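Side-chain contacts in TlmII (Streptoalloteichus hindustanus, PDB 4HVM), which is a condensation-family protein of tallysomycin biosynthesis, related to nonribosomal peptide synthetase domains, and may bind phosphopantetheine: residues Q228-P233 against S242-A247; L248-L253 against D273-S278; V304-L309 against R315-R320; D337-A342 against A355-A360. All coordinates share one frame; numbering follows the deposited sequence.

Interaction 1. Residues Q228-P233 against S242-A247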
loop_
_atom_site.group_PDB
_atom_site.type_symbol
_atom_site.label_atom_id
_atom_site.label_comp_id
_atom_site.label_asym_id
_atom_site.label_seq_id
_atom_site.Cartn_x
_atom_site.Cartn_y
_atom_site.Cartn_z
ATOM N N GLN A 228 4.612 -17.449 -8.049
ATOM C CA GLN A 228 4.477 -17.133 -9.467
ATOM C C GLN A 228 3.412 -17.990 -10.144
ATOM O O GLN A 228 2.578 -17.478 -10.891
ATOM C CB GLN A 228 5.822 -17.273 -10.183
ATOM C CG GLN A 228 6.826 -16.213 -9.787
ATOM C CD GLN A 228 6.312 -14.815 -10.055
ATOM O OE1 GLN A 228 5.650 -14.566 -11.064
ATOM N NE2 GLN A 228 6.605 -13.893 -9.145
ATOM N N ALA A 229 3.435 -19.291 -9.870
ATOM C CA ALA A 229 2.481 -20.214 -10.475
ATOM C C ALA A 229 1.060 -19.893 -10.032
ATOM O O ALA A 229 0.097 -20.170 -10.747
ATOM C CB ALA A 229 2.834 -21.642 -10.123
ATOM N N LEU A 230 0.941 -19.308 -8.846
ATOM C CA LEU A 230 -0.352 -18.914 -8.303
ATOM C C LEU A 230 -0.776 -17.561 -8.863
ATOM O O LEU A 230 -1.916 -17.383 -9.294
ATOM C CB LEU A 230 -0.282 -18.845 -6.777
ATOM C CG LEU A 230 -1.589 -18.557 -6.042
ATOM C CD1 LEU A 230 -2.481 -19.782 -6.071
ATOM C CD2 LEU A 230 -1.310 -18.126 -4.615
ATOM N N THR A 231 0.154 -16.613 -8.855
ATOM C CA THR A 231 -0.114 -15.259 -9.325
ATOM C C THR A 231 -0.331 -15.205 -10.832
ATOM O O THR A 231 -1.408 -14.829 -11.299
ATOM C CB THR A 231 1.029 -14.296 -8.949
ATOM O OG1 THR A 231 1.069 -14.129 -7.525
ATOM C CG2 THR A 231 0.831 -12.941 -9.625
ATOM N N GLU A 232 0.698 -15.579 -11.587
ATOM C CA GLU A 232 0.629 -15.553 -13.041
ATOM C C GLU A 232 -0.383 -16.567 -13.562
ATOM O O GLU A 232 -0.220 -17.774 -13.373
ATOM C CB GLU A 232 2.008 -15.808 -13.654
ATOM N N PRO A 233 -1.443 -16.070 -14.211
ATOM C CA PRO A 233 -2.488 -16.912 -14.798
ATOM C C PRO A 233 -3.040 -16.301 -16.082
ATOM O O PRO A 233 -2.374 -15.432 -16.644
ATOM C CB PRO A 233 -3.562 -16.942 -13.709
ATOM N N SER A 242 -3.011 -10.321 -5.817
ATOM C CA SER A 242 -3.675 -10.164 -4.531
ATOM C C SER A 242 -5.062 -10.796 -4.589
ATOM O O SER A 242 -5.720 -10.966 -3.561
ATOM C CB SER A 242 -3.783 -8.683 -4.157
ATOM O OG SER A 242 -4.657 -7.997 -5.038
ATOM N N LEU A 243 -5.496 -11.150 -5.796
ATOM C CA LEU A 243 -6.815 -11.745 -5.991
ATOM C C LEU A 243 -6.832 -13.227 -5.633
ATOM O O LEU A 243 -7.855 -13.755 -5.203
ATOM C CB LEU A 243 -7.313 -11.529 -7.422
ATOM C CG LEU A 243 -8.721 -10.930 -7.482
ATOM C CD1 LEU A 243 -8.799 -9.673 -6.628
ATOM C CD2 LEU A 243 -9.134 -10.638 -8.916
ATOM N N ALA A 244 -5.696 -13.892 -5.808
ATOM C CA ALA A 244 -5.554 -15.266 -5.352
ATOM C C ALA A 244 -5.565 -15.278 -3.829
ATOM O O ALA A 244 -6.122 -16.184 -3.213
ATOM C CB ALA A 244 -4.275 -15.874 -5.880
HETATM N N MSE A 245 -4.945 -14.264 -3.233
HETATM C CA MSE A 245 -4.970 -14.084 -1.785
HETATM C C MSE A 245 -6.380 -13.842 -1.272
HETATM O O MSE A 245 -6.818 -14.481 -0.319
HETATM C CB MSE A 245 -4.077 -12.916 -1.374
HETATM C CG MSE A 245 -2.600 -13.235 -1.375
HETATM SE SE MSE A 245 -2.161 -14.572 -0.031
HETATM C CE MSE A 245 -2.127 -16.167 -1.157
ATOM N N ALA A 246 -7.080 -12.906 -1.903
ATOM C CA ALA A 246 -8.436 -12.559 -1.501
ATOM C C ALA A 246 -9.382 -13.753 -1.593
ATOM O O ALA A 246 -10.267 -13.916 -0.753
ATOM C CB ALA A 246 -8.955 -11.406 -2.343
ATOM N N ALA A 247 -9.185 -14.587 -2.609
ATOM C CA ALA A 247 -10.018 -15.766 -2.799
ATOM C C ALA A 247 -9.761 -16.798 -1.711
ATOM O O ALA A 247 -10.696 -17.370 -1.151
ATOM C CB ALA A 247 -9.770 -16.373 -4.172
#

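Interaction 2. Residues L248-L253 against D273-S278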
loop_
_atom_site.group_PDB
_atom_site.type_symbol
_atom_site.label_atom_id
_atom_site.label_comp_id
_atom_site.label_asym_id
_atom_site.label_seq_id
_atom_site.Cartn_x
_atom_site.Cartn_y
_atom_site.Cartn_z
ATOM N N LEU A 248 -8.486 -17.028 -1.415
ATOM C CA LEU A 248 -8.097 -18.044 -0.442
ATOM C C LEU A 248 -8.345 -17.598 0.996
ATOM O O LEU A 248 -8.684 -18.416 1.849
ATOM C CB LEU A 248 -6.635 -18.454 -0.637
ATOM C CG LEU A 248 -6.346 -19.300 -1.880
ATOM C CD1 LEU A 248 -4.863 -19.604 -1.993
ATOM C CD2 LEU A 248 -7.162 -20.586 -1.862
ATOM N N THR A 249 -8.180 -16.303 1.257
ATOM C CA THR A 249 -8.465 -15.749 2.576
ATOM C C THR A 249 -9.958 -15.833 2.862
ATOM O O THR A 249 -10.371 -16.215 3.959
ATOM C CB THR A 249 -8.007 -14.285 2.696
ATOM O OG1 THR A 249 -6.589 -14.203 2.508
ATOM C CG2 THR A 249 -8.359 -13.730 4.063
ATOM N N ALA A 250 -10.764 -15.477 1.866
ATOM C CA ALA A 250 -12.214 -15.568 1.978
ATOM C C ALA A 250 -12.641 -17.015 2.155
ATOM O O ALA A 250 -13.593 -17.303 2.876
ATOM C CB ALA A 250 -12.886 -14.970 0.753
ATOM N N TRP A 251 -11.929 -17.923 1.496
ATOM C CA TRP A 251 -12.218 -19.348 1.603
ATOM C C TRP A 251 -12.017 -19.865 3.019
ATOM O O TRP A 251 -12.882 -20.550 3.563
ATOM C CB TRP A 251 -11.346 -20.154 0.641
ATOM C CG TRP A 251 -11.272 -21.614 0.985
ATOM C CD1 TRP A 251 -12.211 -22.569 0.720
ATOM C CD2 TRP A 251 -10.195 -22.285 1.654
ATOM N NE1 TRP A 251 -11.787 -23.791 1.182
ATOM C CE2 TRP A 251 -10.553 -23.643 1.760
ATOM C CE3 TRP A 251 -8.967 -21.868 2.174
ATOM C CZ2 TRP A 251 -9.727 -24.588 2.364
ATOM C CZ3 TRP A 251 -8.146 -22.808 2.774
ATOM C CH2 TRP A 251 -8.530 -24.151 2.864
ATOM N N TRP A 252 -10.871 -19.545 3.612
ATOM C CA TRP A 252 -10.546 -20.060 4.934
ATOM C C TRP A 252 -11.472 -19.499 6.001
ATOM O O TRP A 252 -11.920 -20.227 6.885
ATOM C CB TRP A 252 -9.096 -19.772 5.307
ATOM C CG TRP A 252 -8.678 -20.512 6.536
ATOM C CD1 TRP A 252 -8.227 -21.798 6.599
ATOM C CD2 TRP A 252 -8.686 -20.023 7.882
ATOM N NE1 TRP A 252 -7.946 -22.140 7.898
ATOM C CE2 TRP A 252 -8.218 -21.067 8.705
ATOM C CE3 TRP A 252 -9.036 -18.804 8.471
ATOM C CZ2 TRP A 252 -8.092 -20.930 10.084
ATOM C CZ3 TRP A 252 -8.909 -18.670 9.841
ATOM C CH2 TRP A 252 -8.441 -19.727 10.632
ATOM N N LEU A 253 -11.756 -18.204 5.917
ATOM C CA LEU A 253 -12.682 -17.574 6.848
ATOM C C LEU A 253 -14.092 -18.138 6.678
ATOM O O LEU A 253 -14.916 -18.058 7.588
ATOM C CB LEU A 253 -12.688 -16.057 6.657
ATOM C CG LEU A 253 -11.365 -15.333 6.923
ATOM C CD1 LEU A 253 -11.523 -13.844 6.683
ATOM C CD2 LEU A 253 -10.874 -15.606 8.336
ATOM N N ASP A 273 -23.501 -17.006 3.411
ATOM C CA ASP A 273 -23.966 -15.947 2.522
ATOM C C ASP A 273 -22.812 -15.323 1.730
ATOM O O ASP A 273 -22.376 -15.868 0.713
ATOM C CB ASP A 273 -24.715 -14.872 3.317
ATOM C CG ASP A 273 -25.522 -13.942 2.429
ATOM O OD1 ASP A 273 -26.155 -14.436 1.471
ATOM O OD2 ASP A 273 -25.524 -12.720 2.694
ATOM N N SER A 274 -22.323 -14.177 2.199
ATOM C CA SER A 274 -21.225 -13.486 1.529
ATOM C C SER A 274 -20.269 -12.817 2.515
ATOM O O SER A 274 -20.602 -12.610 3.683
ATOM C CB SER A 274 -21.759 -12.451 0.537
ATOM O OG SER A 274 -22.390 -11.380 1.211
ATOM N N LEU A 275 -19.082 -12.474 2.021
ATOM C CA LEU A 275 -18.028 -11.874 2.828
ATOM C C LEU A 275 -17.408 -10.686 2.091
ATOM O O LEU A 275 -17.071 -10.789 0.910
ATOM C CB LEU A 275 -16.954 -12.918 3.135
ATOM C CG LEU A 275 -15.742 -12.463 3.947
ATOM C CD1 LEU A 275 -16.120 -12.214 5.400
ATOM C CD2 LEU A 275 -14.619 -13.479 3.845
ATOM N N TYR A 276 -17.255 -9.562 2.784
ATOM C CA TYR A 276 -16.740 -8.349 2.148
ATOM C C TYR A 276 -15.304 -8.012 2.530
ATOM O O TYR A 276 -14.956 -7.954 3.706
ATOM C CB TYR A 276 -17.661 -7.161 2.422
ATOM C CG TYR A 276 -18.860 -7.145 1.511
ATOM C CD1 TYR A 276 -19.954 -7.964 1.758
ATOM C CD2 TYR A 276 -18.892 -6.322 0.394
ATOM C CE1 TYR A 276 -21.053 -7.958 0.921
ATOM C CE2 TYR A 276 -19.983 -6.306 -0.448
ATOM C CZ TYR A 276 -21.061 -7.125 -0.183
ATOM O OH TYR A 276 -22.144 -7.103 -1.030
ATOM N N LEU A 277 -14.480 -7.780 1.514
ATOM C CA LEU A 277 -13.059 -7.526 1.704
ATOM C C LEU A 277 -12.667 -6.141 1.204
ATOM O O LEU A 277 -13.479 -5.422 0.624
ATOM C CB LEU A 277 -12.220 -8.578 0.976
ATOM C CG LEU A 277 -12.143 -10.016 1.492
ATOM C CD1 LEU A 277 -13.455 -10.778 1.329
ATOM C CD2 LEU A 277 -11.017 -10.756 0.788
ATOM N N SER A 278 -11.409 -5.780 1.422
ATOM C CA SER A 278 -10.871 -4.528 0.915
ATOM C C SER A 278 -9.494 -4.757 0.305
ATOM O O SER A 278 -8.655 -5.440 0.890
ATOM C CB SER A 278 -10.780 -3.489 2.033
ATOM O OG SER A 278 -10.095 -2.329 1.594
#

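Interaction 3. Residues V304-L309 against R315-R320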
loop_
_atom_site.group_PDB
_atom_site.type_symbol
_atom_site.label_atom_id
_atom_site.label_comp_id
_atom_site.label_asym_id
_atom_site.label_seq_id
_atom_site.Cartn_x
_atom_site.Cartn_y
_atom_site.Cartn_z
ATOM N N VAL A 304 -17.360 -11.330 -1.782
ATOM C CA VAL A 304 -17.301 -12.675 -2.334
ATOM C C VAL A 304 -18.542 -13.453 -1.899
ATOM O O VAL A 304 -18.784 -13.633 -0.705
ATOM C CB VAL A 304 -16.036 -13.416 -1.865
ATOM C CG1 VAL A 304 -15.937 -14.772 -2.531
ATOM C CG2 VAL A 304 -14.799 -12.588 -2.163
ATOM N N ASP A 305 -19.332 -13.901 -2.869
ATOM C CA ASP A 305 -20.543 -14.656 -2.572
ATOM C C ASP A 305 -20.215 -16.123 -2.327
ATOM O O ASP A 305 -19.837 -16.842 -3.245
ATOM C CB ASP A 305 -21.549 -14.519 -3.713
ATOM C CG ASP A 305 -22.898 -15.124 -3.378
ATOM O OD1 ASP A 305 -23.153 -15.405 -2.185
ATOM O OD2 ASP A 305 -23.703 -15.311 -4.316
ATOM N N LEU A 306 -20.377 -16.561 -1.084
ATOM C CA LEU A 306 -19.984 -17.908 -0.683
ATOM C C LEU A 306 -21.188 -18.831 -0.512
ATOM O O LEU A 306 -21.076 -19.895 0.099
ATOM C CB LEU A 306 -19.226 -17.837 0.643
ATOM C CG LEU A 306 -18.127 -16.779 0.763
ATOM C CD1 LEU A 306 -17.876 -16.458 2.226
ATOM C CD2 LEU A 306 -16.847 -17.258 0.096
ATOM N N THR A 307 -22.327 -18.428 -1.070
ATOM C CA THR A 307 -23.618 -19.045 -0.753
ATOM C C THR A 307 -23.722 -20.564 -0.932
ATOM O O THR A 307 -23.993 -21.286 0.027
ATOM C CB THR A 307 -24.769 -18.370 -1.519
ATOM O OG1 THR A 307 -24.858 -16.994 -1.130
ATOM C CG2 THR A 307 -26.086 -19.060 -1.204
ATOM N N GLY A 308 -23.518 -21.051 -2.150
ATOM C CA GLY A 308 -23.780 -22.453 -2.429
ATOM C C GLY A 308 -22.582 -23.383 -2.392
ATOM O O GLY A 308 -22.644 -24.501 -2.905
ATOM N N LEU A 309 -21.494 -22.933 -1.778
ATOM C CA LEU A 309 -20.242 -23.682 -1.789
ATOM C C LEU A 309 -20.299 -25.024 -1.055
ATOM O O LEU A 309 -20.676 -25.094 0.116
ATOM C CB LEU A 309 -19.109 -22.821 -1.229
ATOM C CG LEU A 309 -18.724 -21.597 -2.061
ATOM C CD1 LEU A 309 -17.601 -20.816 -1.391
ATOM C CD2 LEU A 309 -18.327 -22.007 -3.474
ATOM N N ARG A 315 -10.817 -22.732 -8.460
ATOM C CA ARG A 315 -11.545 -22.121 -9.565
ATOM C C ARG A 315 -12.899 -21.597 -9.118
ATOM O O ARG A 315 -13.332 -20.534 -9.557
ATOM C CB ARG A 315 -11.730 -23.112 -10.716
ATOM C CG ARG A 315 -10.617 -23.085 -11.745
ATOM C CD ARG A 315 -11.054 -23.749 -13.042
ATOM N NE ARG A 315 -10.011 -23.695 -14.062
ATOM C CZ ARG A 315 -9.092 -24.638 -14.237
ATOM N NH1 ARG A 315 -9.090 -25.714 -13.462
ATOM N NH2 ARG A 315 -8.178 -24.511 -15.190
ATOM N N ASP A 316 -13.565 -22.353 -8.248
ATOM C CA ASP A 316 -14.863 -21.952 -7.715
ATOM C C ASP A 316 -14.778 -20.616 -6.985
ATOM O O ASP A 316 -15.569 -19.712 -7.236
ATOM C CB ASP A 316 -15.423 -23.028 -6.779
ATOM C CG ASP A 316 -15.940 -24.244 -7.526
ATOM O OD1 ASP A 316 -16.486 -24.076 -8.637
ATOM O OD2 ASP A 316 -15.802 -25.368 -7.002
ATOM N N LEU A 317 -13.807 -20.499 -6.087
ATOM C CA LEU A 317 -13.645 -19.293 -5.287
ATOM C C LEU A 317 -13.035 -18.155 -6.092
ATOM O O LEU A 317 -13.306 -16.987 -5.822
ATOM C CB LEU A 317 -12.795 -19.590 -4.054
ATOM C CG LEU A 317 -13.497 -20.462 -3.017
ATOM C CD1 LEU A 317 -12.560 -21.530 -2.512
ATOM C CD2 LEU A 317 -14.016 -19.616 -1.868
HETATM N N MSE A 318 -12.212 -18.500 -7.078
HETATM C CA MSE A 318 -11.608 -17.499 -7.950
HETATM C C MSE A 318 -12.694 -16.837 -8.781
HETATM O O MSE A 318 -12.686 -15.627 -8.989
HETATM C CB MSE A 318 -10.569 -18.148 -8.867
HETATM C CG MSE A 318 -9.533 -17.194 -9.429
HETATM SE SE MSE A 318 -8.512 -16.304 -8.037
HETATM C CE MSE A 318 -9.220 -14.508 -8.290
ATOM N N SER A 319 -13.635 -17.646 -9.245
ATOM C CA SER A 319 -14.747 -17.161 -10.049
ATOM C C SER A 319 -15.612 -16.162 -9.281
ATOM O O SER A 319 -16.006 -15.120 -9.809
ATOM C CB SER A 319 -15.599 -18.342 -10.502
ATOM O OG SER A 319 -16.828 -17.902 -11.032
ATOM N N ARG A 320 -15.897 -16.489 -8.026
ATOM C CA ARG A 320 -16.772 -15.670 -7.202
ATOM C C ARG A 320 -16.058 -14.426 -6.671
ATOM O O ARG A 320 -16.681 -13.384 -6.467
ATOM C CB ARG A 320 -17.351 -16.512 -6.064
ATOM C CG ARG A 320 -17.976 -17.809 -6.558
ATOM C CD ARG A 320 -18.767 -18.520 -5.486
ATOM N NE ARG A 320 -19.505 -19.660 -6.022
ATOM C CZ ARG A 320 -20.589 -20.185 -5.460
ATOM N NH1 ARG A 320 -21.187 -21.223 -6.026
ATOM N NH2 ARG A 320 -21.080 -19.673 -4.340
#

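Interaction 4. Residues D337-A342 against A355-A360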
loop_
_atom_site.group_PDB
_atom_site.type_symbol
_atom_site.label_atom_id
_atom_site.label_comp_id
_atom_site.label_asym_id
_atom_site.label_seq_id
_atom_site.Cartn_x
_atom_site.Cartn_y
_atom_site.Cartn_z
ATOM N N ASP A 337 -15.131 8.444 -0.348
ATOM C CA ASP A 337 -16.508 8.785 -0.689
ATOM C C ASP A 337 -17.457 7.677 -0.249
ATOM O O ASP A 337 -18.601 7.940 0.120
ATOM C CB ASP A 337 -16.652 9.046 -2.188
ATOM C CG ASP A 337 -16.104 10.400 -2.598
ATOM O OD1 ASP A 337 -16.321 11.381 -1.853
ATOM O OD2 ASP A 337 -15.459 10.482 -3.667
ATOM N N VAL A 338 -16.973 6.438 -0.287
ATOM C CA VAL A 338 -17.746 5.298 0.193
ATOM C C VAL A 338 -17.895 5.361 1.709
ATOM O O VAL A 338 -18.984 5.151 2.242
ATOM C CB VAL A 338 -17.097 3.958 -0.216
ATOM C CG1 VAL A 338 -17.749 2.799 0.519
ATOM C CG2 VAL A 338 -17.202 3.759 -1.716
ATOM N N VAL A 339 -16.794 5.663 2.393
ATOM C CA VAL A 339 -16.782 5.776 3.849
ATOM C C VAL A 339 -17.735 6.866 4.333
ATOM O O VAL A 339 -18.539 6.642 5.239
ATOM C CB VAL A 339 -15.362 6.055 4.379
ATOM C CG1 VAL A 339 -15.413 6.577 5.806
ATOM C CG2 VAL A 339 -14.506 4.801 4.288
ATOM N N ASP A 340 -17.640 8.042 3.721
ATOM C CA ASP A 340 -18.536 9.150 4.034
ATOM C C ASP A 340 -19.990 8.736 3.846
ATOM O O ASP A 340 -20.849 9.060 4.666
ATOM C CB ASP A 340 -18.226 10.360 3.146
ATOM C CG ASP A 340 -16.867 10.975 3.440
ATOM O OD1 ASP A 340 -16.380 10.823 4.582
ATOM O OD2 ASP A 340 -16.288 11.614 2.533
ATOM N N LEU A 341 -20.256 8.017 2.760
ATOM C CA LEU A 341 -21.610 7.581 2.438
ATOM C C LEU A 341 -22.135 6.580 3.462
ATOM O O LEU A 341 -23.276 6.683 3.915
ATOM C CB LEU A 341 -21.659 6.975 1.036
ATOM C CG LEU A 341 -23.028 6.511 0.543
ATOM C CD1 LEU A 341 -24.046 7.642 0.622
ATOM C CD2 LEU A 341 -22.919 5.985 -0.877
ATOM N N ALA A 342 -21.297 5.615 3.826
ATOM C CA ALA A 342 -21.683 4.605 4.805
ATOM C C ALA A 342 -21.963 5.216 6.174
ATOM O O ALA A 342 -22.736 4.671 6.962
ATOM C CB ALA A 342 -20.612 3.542 4.915
ATOM N N ALA A 355 -15.768 -1.733 9.629
ATOM C CA ALA A 355 -16.355 -2.839 10.381
ATOM C C ALA A 355 -17.125 -3.813 9.494
ATOM O O ALA A 355 -17.217 -5.002 9.799
ATOM C CB ALA A 355 -17.253 -2.307 11.482
ATOM N N ARG A 356 -17.675 -3.303 8.395
ATOM C CA ARG A 356 -18.496 -4.114 7.499
ATOM C C ARG A 356 -17.680 -4.697 6.348
ATOM O O ARG A 356 -18.198 -5.454 5.527
ATOM C CB ARG A 356 -19.667 -3.295 6.957
ATOM C CG ARG A 356 -20.531 -2.663 8.041
ATOM C CD ARG A 356 -21.367 -3.691 8.795
ATOM N NE ARG A 356 -22.697 -3.831 8.205
ATOM C CZ ARG A 356 -23.764 -3.127 8.573
ATOM N NH1 ARG A 356 -23.677 -2.230 9.547
ATOM N NH2 ARG A 356 -24.926 -3.324 7.966
ATOM N N TRP A 357 -16.405 -4.327 6.287
ATOM C CA TRP A 357 -15.459 -4.949 5.364
ATOM C C TRP A 357 -14.103 -5.104 6.047
ATOM O O TRP A 357 -13.089 -4.594 5.575
ATOM C CB TRP A 357 -15.340 -4.160 4.050
ATOM C CG TRP A 357 -15.132 -2.673 4.200
ATOM C CD1 TRP A 357 -13.957 -2.030 4.463
ATOM C CD2 TRP A 357 -16.125 -1.649 4.065
ATOM N NE1 TRP A 357 -14.159 -0.673 4.516
ATOM C CE2 TRP A 357 -15.482 -0.413 4.274
ATOM C CE3 TRP A 357 -17.496 -1.656 3.794
ATOM C CZ2 TRP A 357 -16.163 0.803 4.221
ATOM C CZ3 TRP A 357 -18.171 -0.449 3.741
ATOM C CH2 TRP A 357 -17.504 0.762 3.953
ATOM N N ASP A 358 -14.104 -5.837 7.158
ATOM C CA ASP A 358 -12.959 -5.895 8.068
ATOM C C ASP A 358 -11.849 -6.865 7.659
ATOM O O ASP A 358 -11.054 -7.295 8.495
ATOM C CB ASP A 358 -13.430 -6.214 9.490
ATOM C CG ASP A 358 -14.143 -7.547 9.577
ATOM O OD1 ASP A 358 -14.528 -8.072 8.511
ATOM O OD2 ASP A 358 -14.323 -8.067 10.699
ATOM N N VAL A 359 -11.792 -7.206 6.378
ATOM C CA VAL A 359 -10.689 -8.005 5.861
ATOM C C VAL A 359 -9.951 -7.229 4.780
ATOM O O VAL A 359 -10.529 -6.880 3.750
ATOM C CB VAL A 359 -11.174 -9.344 5.282
ATOM C CG1 VAL A 359 -9.998 -10.134 4.733
ATOM C CG2 VAL A 359 -11.916 -10.144 6.343
ATOM N N ALA A 360 -8.675 -6.952 5.020
ATOM C CA ALA A 360 -7.878 -6.178 4.076
ATOM C C ALA A 360 -6.778 -7.019 3.448
ATOM O O ALA A 360 -5.988 -7.647 4.149
ATOM C CB ALA A 360 -7.285 -4.955 4.758
#

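Interaction 1. Residues Q228-P233 against S242-A247
Flat groups play no part where L230 meets A244 and M245: neither faces nor edges are involved, and this plain helix-helix packing, between two consecutive helices joined by a short link, is made of aliphatic carbon and one selenomethionine methyl. L230 extends from the last turn of helix 224-231 with its CG anti to the backbone N (chi1 -175°), which carries the branched end across to helix 241-255. There the branch point CG lies 3.8 Å from A244 CB, and the methyl CD2 rests against the same CB at 3.9 Å. Alanine suits this place because its single methyl lets the leucine come close to the helix surface. M245 crosses L230 at about a right angle and brings CE to 4.1 Å from L230 CD2. Leucine supplies a compact branched end, while the unbranched methionine chain, selenomethionine here, can bend at chi2 and chi3 to lay its methyl against it. Both sides are buried, and this is one of several packing contacts of L230. Helix 314-330 adds F314 to the leucine, and helix 445-459 adds M454 and A457, with M454 also touching M245. L230 thus lies where helices 224-231, 241-255, 314-330 and 445-459 meet.

Interaction 2. Residues L248-L253 against D273-S278
A250, L275 and L277 belong to a helix-on-sheet layer in which helix 241-255 lies against a face of the mixed six-stranded sheet, an arrangement consistent with the alpha/beta architecture of condensation domains and their CoA-dependent acyltransferase relatives. The short axes of helix 248-253 and strand 274-278 pass 9.7 Å apart, running in broadly opposed directions, at 138°. Two leucines spaced two residues apart on the strand, L275 and L277, both direct their CB toward the helix, and A250 faces them. L275 does most of the touching. Its CG stands anti to the backbone N (chi1 179°), which drives CD2 outward until it lies 3.7 Å from A250 CA and 3.8 Å from A250 CB, practically on the helix backbone. Alanine suits the place because its lone methyl lets the leucine methyl come up against that backbone. L277 reaches the same alanine from further along the strand, CD1 to A250 CB at 4.3 Å. L253, one helical turn after A250, adds another apolar contact, CD1 to L275 CD2 at 4.2 Å. On the strand, L275 and L277 pair through their backbones with V304 and F302, while V359 on strand 359-361 touches both L253 and L277. The polar hydroxyl of T249, beside this patch, is bonded back to M245 O within its own helix. With only hydrocarbon meeting hydrocarbon, cohesion here probably comes from shape fit and exclusion of water, not from directional bonds.

Interaction 3. Residues V304-L309 against R315-R320
R320, L309 and L317 carry most of this contact, which closes a beta-alpha connection: strand 297-305 ends, the chain makes a type I turn from L306 to L309, and helix 314-330 packs back against it. R320 gives by far the largest share. Its chain runs extended from CG to NE, laying the aliphatic part beside the strand end, where V304 CG1 is 4.2 Å from R320 CB, and carrying the guanidinium into the turn. NH2 donates to D305 O at 3.3 Å, nearly straight at 169°. The oxygen lies close to the guanidinium plane, whereas the donor sits above the carbonyl plane, tilted 40° out of it. L309 covers one face of the same group: CD2 stands over its centre, 3.5 Å above the plane. Arginine suits this partly exposed place by joining a long apolar stem to a flat end that can bond at its edge and accept a methyl on its face. With an alanine here, D305 O would probably lose its side-chain donor and L309 CD2 the flat surface beneath it. L317 serves the buried side. Its CD2 meets L309 CD1 at 3.8 Å and L306 CD2 at 4.2 Å, a cluster of branched leucines backed by W251 and W254 of helix 241-255, W251 touching L317 and W254 the other two. The turn has its own brace: T307 OG1 is hydrogen-bonded to D305 OD1 at 2.6 Å, on the carboxylate's syn side; D273 O is a second partner of this hydroxyl, whose one proton must be shared or alternate between them.

Interaction 4. Residues D337-A342 against A355-A360
W357 meets V338, V339 and A342 where helix 335-344 packs on its indole, in the lead-in to strand 359-361. A helix thus sits on the approach to a strand of the mixed six-stranded sheet, an arrangement consistent with the alpha/beta fold of condensation domains. The interactions between the two segments are all apolar and all converge on the six-membered part of the indole. V338, V339 and A342 lie on one side of the helix, A342 one turn after V338, and the tryptophan is inserted toward them. Its CG is turned between the backbone N and the carbonyl carbon (chi1 49°), a rotation that directs the indole at the helix. V338 makes the nearest approach, CG1 to W357 CH2 at 4.0 Å, coming in obliquely. V339 and A342 instead sit at the ring's edge, near its plane: V339 CG2 is 4.3 Å from W357 CZ2, and A342 CB is 4.3 Å from W357 CH2. Beta-branched valines offer stubby methyls to the ring, and the small alanine leaves room for the ring edge; tryptophan suits the other side because a long, flat side chain can span the distance from the strand approach to the helix, whose nearest CA pair, A342 and R356, is still 9.7 Å apart. Polar interactions involve other partners. D358 OD1 forms a salt bridge with R205, which probably helps hold the chain next to W357. The indole nitrogen is also engaged: NE1 is hydrogen-bonded to the hydroxyl of Y335, at the start of the same helix.

From the N terminus the four contacts follow in series, none nesting or crossing. Interaction 1 closes a short, partly disordered link between helices 224-231 and 241-255. Interaction 2 uses the same second helix further on and closes the partly disordered loop leading to strand 274-282. Interaction 3 closes the short turn between the neighbouring antiparallel strand 297-305 and helix 314-330, whose M318 packs on L243 and A244 of interaction 1. Interaction 4 closes the loop from the next helix, 335-344, to the lead-in of strand 359-361, parallel neighbour of 274-282. Strand 274-282 therefore links interactions 2, 3 and 4 through one sheet, while helix 241-255 joins interactions 1 and 2.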